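Local coordinates for naphthalene dioxygenase small subunit (Rhodococcus sp., PDB 2B1X), which forms the beta subunit of a Rieske non-heme iron oxygenase, naphthalene 1,2-dioxygenase, assembling with the large subunit as part of a six-chain complex, at residues Arg49-Arg54 with Asp159-Met164; Ser117-Tyr122 with Gly136-Val141. All coordinates share one frame; numbering follows the deposited sequence.

Contact 1 of 2, residues Arg49-Arg54 with Asp159-Met164; sequences RVTRER and DQTTIM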
# COMPACT_ATOMS: atom_id res chain seq x y z
N ARG B 49 -16.65 -15.59 4.46
CA ARG B 49 -16.51 -15.39 5.90
C ARG B 49 -16.91 -13.95 6.22
O ARG B 49 -16.71 -13.06 5.40
CB ARG B 49 -15.04 -15.57 6.31
CG ARG B 49 -14.54 -16.99 6.16
CD ARG B 49 -13.10 -17.19 6.51
NE ARG B 49 -12.99 -17.19 7.95
CZ ARG B 49 -11.87 -17.31 8.65
NH1 ARG B 49 -10.71 -17.47 8.04
NH2 ARG B 49 -11.94 -17.26 9.98
N VAL B 50 -17.45 -13.76 7.43
CA VAL B 50 -17.76 -12.45 7.98
C VAL B 50 -17.12 -12.31 9.36
O VAL B 50 -17.02 -13.28 10.10
CB VAL B 50 -19.29 -12.18 8.03
CG1 VAL B 50 -19.91 -12.17 6.57
CG2 VAL B 50 -20.02 -13.23 8.89
N THR B 51 -16.70 -11.09 9.72
CA THR B 51 -16.17 -10.82 11.06
C THR B 51 -17.24 -11.08 12.13
O THR B 51 -18.36 -10.57 12.04
CB THR B 51 -15.68 -9.35 11.18
OG1 THR B 51 -14.74 -9.06 10.13
CG2 THR B 51 -14.88 -9.15 12.49
N ARG B 52 -16.90 -11.86 13.15
CA ARG B 52 -17.81 -12.13 14.25
C ARG B 52 -17.08 -12.15 15.58
O ARG B 52 -15.86 -12.39 15.62
CB ARG B 52 -18.53 -13.46 14.03
CG ARG B 52 -19.31 -13.47 12.75
CD ARG B 52 -20.50 -14.34 12.69
NE ARG B 52 -21.40 -14.17 13.83
CZ ARG B 52 -22.11 -15.17 14.32
NH1 ARG B 52 -22.00 -16.37 13.78
NH2 ARG B 52 -22.93 -14.97 15.35
N GLU B 53 -17.80 -11.92 16.66
CA GLU B 53 -17.21 -12.09 17.99
C GLU B 53 -16.65 -13.50 18.16
O GLU B 53 -17.08 -14.45 17.49
CB GLU B 53 -18.19 -11.74 19.13
CG GLU B 53 -19.49 -12.55 19.12
CD GLU B 53 -20.62 -11.85 18.37
OE1 GLU B 53 -20.34 -11.14 17.36
OE2 GLU B 53 -21.80 -12.00 18.79
N ARG B 54 -15.65 -13.62 19.03
CA ARG B 54 -14.96 -14.88 19.30
C ARG B 54 -15.97 -15.97 19.72
O ARG B 54 -15.77 -17.16 19.43
CB ARG B 54 -13.93 -14.62 20.41
CG ARG B 54 -13.02 -15.78 20.80
CD ARG B 54 -11.64 -15.35 21.31
NE ARG B 54 -10.65 -16.10 20.55
CZ ARG B 54 -9.62 -15.61 19.86
NH1 ARG B 54 -9.32 -14.31 19.84
NH2 ARG B 54 -8.86 -16.47 19.20
N ASP B 159 -8.16 -16.21 4.60
CA ASP B 159 -8.03 -15.33 5.77
C ASP B 159 -8.49 -13.90 5.56
O ASP B 159 -7.82 -12.94 6.00
CB ASP B 159 -6.59 -15.36 6.24
CG ASP B 159 -6.10 -16.78 6.38
OD1 ASP B 159 -6.86 -17.56 7.02
OD2 ASP B 159 -5.07 -17.22 5.83
N GLN B 160 -9.64 -13.77 4.93
CA GLN B 160 -10.19 -12.48 4.53
C GLN B 160 -11.70 -12.57 4.63
O GLN B 160 -12.29 -13.67 4.50
CB GLN B 160 -9.80 -12.19 3.07
CG GLN B 160 -8.31 -11.99 2.84
CD GLN B 160 -7.94 -11.84 1.37
OE1 GLN B 160 -8.80 -11.64 0.51
NE2 GLN B 160 -6.63 -11.92 1.09
N THR B 161 -12.35 -11.44 4.83
CA THR B 161 -13.82 -11.44 4.67
C THR B 161 -14.10 -10.71 3.36
O THR B 161 -14.55 -11.32 2.40
CB THR B 161 -14.52 -10.79 5.92
OG1 THR B 161 -13.94 -9.51 6.18
CG2 THR B 161 -14.22 -11.60 7.22
N THR B 162 -13.82 -9.42 3.31
CA THR B 162 -13.75 -8.66 2.03
C THR B 162 -12.53 -9.16 1.24
O THR B 162 -11.43 -9.12 1.74
CB THR B 162 -13.62 -7.15 2.35
OG1 THR B 162 -14.78 -6.74 3.08
CG2 THR B 162 -13.70 -6.29 1.03
N ILE B 163 -12.74 -9.71 0.04
CA ILE B 163 -11.63 -10.27 -0.73
C ILE B 163 -10.79 -9.17 -1.38
O ILE B 163 -11.31 -8.17 -1.94
CB ILE B 163 -12.16 -11.32 -1.77
CG1 ILE B 163 -13.08 -12.36 -1.12
CG2 ILE B 163 -11.01 -11.96 -2.62
CD1 ILE B 163 -12.44 -13.09 0.10
N MET B 164 -9.47 -9.33 -1.28
CA MET B 164 -8.57 -8.28 -1.74
C MET B 164 -7.90 -8.59 -3.11
O MET B 164 -6.68 -8.47 -3.28
CB MET B 164 -7.59 -7.93 -0.65
CG MET B 164 -8.34 -7.24 0.51
SD MET B 164 -7.28 -6.75 1.86
CE MET B 164 -7.22 -8.24 2.76
O HOH W 1 -15.12 -14.12 2.42
O HOH W 2 -8.15 -17.29 9.46
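Arg49 passes the backbone carbonyl of Gln160 on its way to Asp159. CB lies 3.8 Å from Gln160 O and a little farther from the methyl CG2 of Thr161; CD passes the same Gln160 oxygen. The chain bends at chi3 (77°), which places NE, and the guanidinium then comes alongside Asp159, its plane 74° from that of the carboxylate. Arg49 NH1 and Asp159 OD1, 4.0 Å apart, make a long salt bridge, and a water fills in: it accepts from NH1 and donates to OD1. Both charges have stronger mates, Asp59 for Arg49 and Arg96 of a second small subunit for Asp159. Here two loops meet just past neighbouring parallel strands, 42-49 and 148-158, of the NTF2-like beta sheet. Another water joins the backbones, accepting from Arg49 N and donating to Thr161 O. Threonine, with one methyl and one hydroxyl, serves both sides of this buried subunit junction. Thr161 CG2 packs 3.6 Å from Thr51 N, while its CB sits 3.2 Å from Arg49 O. The hydroxyls of Thr51 and Thr161 both hydrogen-bond Glu99 of the large subunit, so one carboxylate grips both loops.

Contact 2 of 2, residues Ser117-Tyr122 with Gly136-Val141; sequences SNLLLY and GERTDV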
# COMPACT_ATOMS: atom_id res chain seq x y z
N SER B 117 -3.13 -27.76 3.33
CA SER B 117 -1.95 -26.91 3.09
C SER B 117 -2.26 -25.44 3.25
O SER B 117 -3.40 -25.02 3.03
CB SER B 117 -1.36 -27.20 1.71
OG SER B 117 -2.37 -27.23 0.70
N ASN B 118 -1.25 -24.65 3.65
CA ASN B 118 -1.34 -23.20 3.60
C ASN B 118 -1.02 -22.68 2.21
O ASN B 118 -0.09 -23.16 1.56
CB ASN B 118 -0.42 -22.58 4.65
CG ASN B 118 -0.94 -22.79 6.03
OD1 ASN B 118 -2.06 -23.32 6.20
ND2 ASN B 118 -0.16 -22.43 7.03
N LEU B 119 -1.82 -21.74 1.73
CA LEU B 119 -1.64 -21.22 0.38
C LEU B 119 -1.46 -19.74 0.50
O LEU B 119 -2.30 -19.05 1.12
CB LEU B 119 -2.85 -21.51 -0.54
CG LEU B 119 -2.88 -20.71 -1.86
CD1 LEU B 119 -1.79 -21.12 -2.86
CD2 LEU B 119 -4.26 -20.81 -2.51
N LEU B 120 -0.36 -19.24 -0.04
CA LEU B 120 -0.27 -17.82 -0.32
C LEU B 120 -0.20 -17.64 -1.84
O LEU B 120 0.71 -18.13 -2.51
CB LEU B 120 0.91 -17.17 0.41
CG LEU B 120 1.62 -15.83 0.19
CD1 LEU B 120 1.24 -15.03 -1.05
CD2 LEU B 120 1.62 -14.97 1.42
N LEU B 121 -1.19 -16.94 -2.38
CA LEU B 121 -1.27 -16.76 -3.83
C LEU B 121 -0.88 -15.32 -4.17
O LEU B 121 -1.50 -14.39 -3.65
CB LEU B 121 -2.68 -17.07 -4.31
CG LEU B 121 -2.94 -16.81 -5.81
CD1 LEU B 121 -2.26 -17.80 -6.70
CD2 LEU B 121 -4.41 -16.74 -6.10
N TYR B 122 0.17 -15.16 -4.99
CA TYR B 122 0.68 -13.86 -5.39
C TYR B 122 0.17 -13.56 -6.78
O TYR B 122 0.09 -14.47 -7.59
CB TYR B 122 2.23 -13.86 -5.35
CG TYR B 122 2.90 -12.54 -5.77
CD1 TYR B 122 3.19 -11.56 -4.85
CD2 TYR B 122 3.25 -12.30 -7.11
CE1 TYR B 122 3.83 -10.36 -5.23
CE2 TYR B 122 3.85 -11.11 -7.51
CZ TYR B 122 4.13 -10.15 -6.58
OH TYR B 122 4.72 -9.01 -7.00
N GLY B 136 -4.71 -18.29 2.64
CA GLY B 136 -5.80 -19.16 3.09
C GLY B 136 -5.37 -20.57 3.38
O GLY B 136 -4.21 -20.94 3.17
N GLU B 137 -6.32 -21.38 3.81
CA GLU B 137 -6.05 -22.77 4.03
C GLU B 137 -6.89 -23.62 3.08
O GLU B 137 -8.09 -23.40 2.91
CB GLU B 137 -6.29 -23.15 5.48
CG GLU B 137 -5.81 -24.56 5.81
CD GLU B 137 -5.92 -24.87 7.30
OE1 GLU B 137 -7.05 -24.88 7.83
OE2 GLU B 137 -4.86 -25.10 7.94
N ARG B 138 -6.24 -24.58 2.43
CA ARG B 138 -6.91 -25.52 1.54
C ARG B 138 -7.00 -26.84 2.25
O ARG B 138 -5.99 -27.35 2.74
CB ARG B 138 -6.16 -25.71 0.22
CG ARG B 138 -5.69 -24.40 -0.41
CD ARG B 138 -5.09 -24.62 -1.80
NE ARG B 138 -3.94 -25.52 -1.67
CZ ARG B 138 -3.17 -25.92 -2.68
NH1 ARG B 138 -3.39 -25.50 -3.92
NH2 ARG B 138 -2.15 -26.75 -2.41
N THR B 139 -8.22 -27.36 2.33
CA THR B 139 -8.48 -28.70 2.80
C THR B 139 -9.00 -29.53 1.64
O THR B 139 -10.05 -29.21 1.09
CB THR B 139 -9.48 -28.66 3.99
OG1 THR B 139 -8.93 -27.79 4.99
CG2 THR B 139 -9.57 -30.01 4.70
N ASP B 140 -8.25 -30.59 1.29
CA ASP B 140 -8.50 -31.42 0.11
C ASP B 140 -8.79 -32.87 0.49
O ASP B 140 -8.39 -33.37 1.55
CB ASP B 140 -7.31 -31.44 -0.87
CG ASP B 140 -6.83 -30.06 -1.29
OD1 ASP B 140 -7.59 -29.05 -1.14
OD2 ASP B 140 -5.68 -29.88 -1.76
N VAL B 141 -9.50 -33.53 -0.40
CA VAL B 141 -9.57 -34.99 -0.40
C VAL B 141 -8.92 -35.44 -1.70
O VAL B 141 -9.37 -35.08 -2.79
CB VAL B 141 -11.02 -35.51 -0.25
CG1 VAL B 141 -11.09 -37.07 -0.30
CG2 VAL B 141 -11.60 -34.98 1.06
O HOH W 3 -4.24 -28.92 0.30
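Ser117 begins the pairing with Arg138 through backbone and side chain alike. Ser117 N donates to Arg138 O, and Arg138 N returns a nearly straight bond of 2.9 Å to Ser117 O. With chi1 at 47°, Ser117 OG sits between its own N and carbonyl carbon and meets the edge of the Arg138 guanidinium, in its plane. NH2 donates to this oxygen at 3.2 Å and NE adds a weak bond; a short hydroxyl suits this place at the edge. Arg138 NH1 makes a salt bridge to the terminal carboxylate of Met172. A water 2.6 Å from Ser117 OG leads on, more weakly, to Asp140 OD2. Next comes Asn118, a non-hydrogen-bonded pair with Glu137 on the other face of the antiparallel beta hairpin formed by strands 112-124 and 132-145. Asn118 OD1 and Glu137 OE2 are both acceptors, 3.7 Å apart; Arg96 of a second small subunit donates to the amide oxygen, and Arg103 pairs with the carboxylate. Leu119 returns to the face of Ser117, exchanging backbone bonds with Gly136, and its CB and CD2 each lie 4.0 Å from Arg138 CD, a van der Waals contact with the aliphatic part of the arginine. An alanine in place of Arg138 would probably leave Ser117 OG without its two N-H donors, strip Leu119 of this cover and take a salt-bridge partner from Met172.

Overall arrangement
Contact 2 lies within the beta sheet, whereas contact 1 lies in loops that follow two of its strands; their centres are about 16 Å apart. Strand 148-158 lies beside strand 132-145 and runs out into the loop of contact 1, so the two contacts touch: Asp159 OD2 packs 3.4 Å from Gly136 N. Contact 2 is nested in the loop that contact 1 closes and lies deep, about 6 Å from the chain centre, against about 19 Å for contact 1. Arg96 of a second small subunit bridges them, pairing with Asp159 and donating to Asn118. Contact 1 additionally faces the large subunit, and the Thr51 side chain lies about 5 Å from a bound methylpentanediol, probably from the crystallisation liquor.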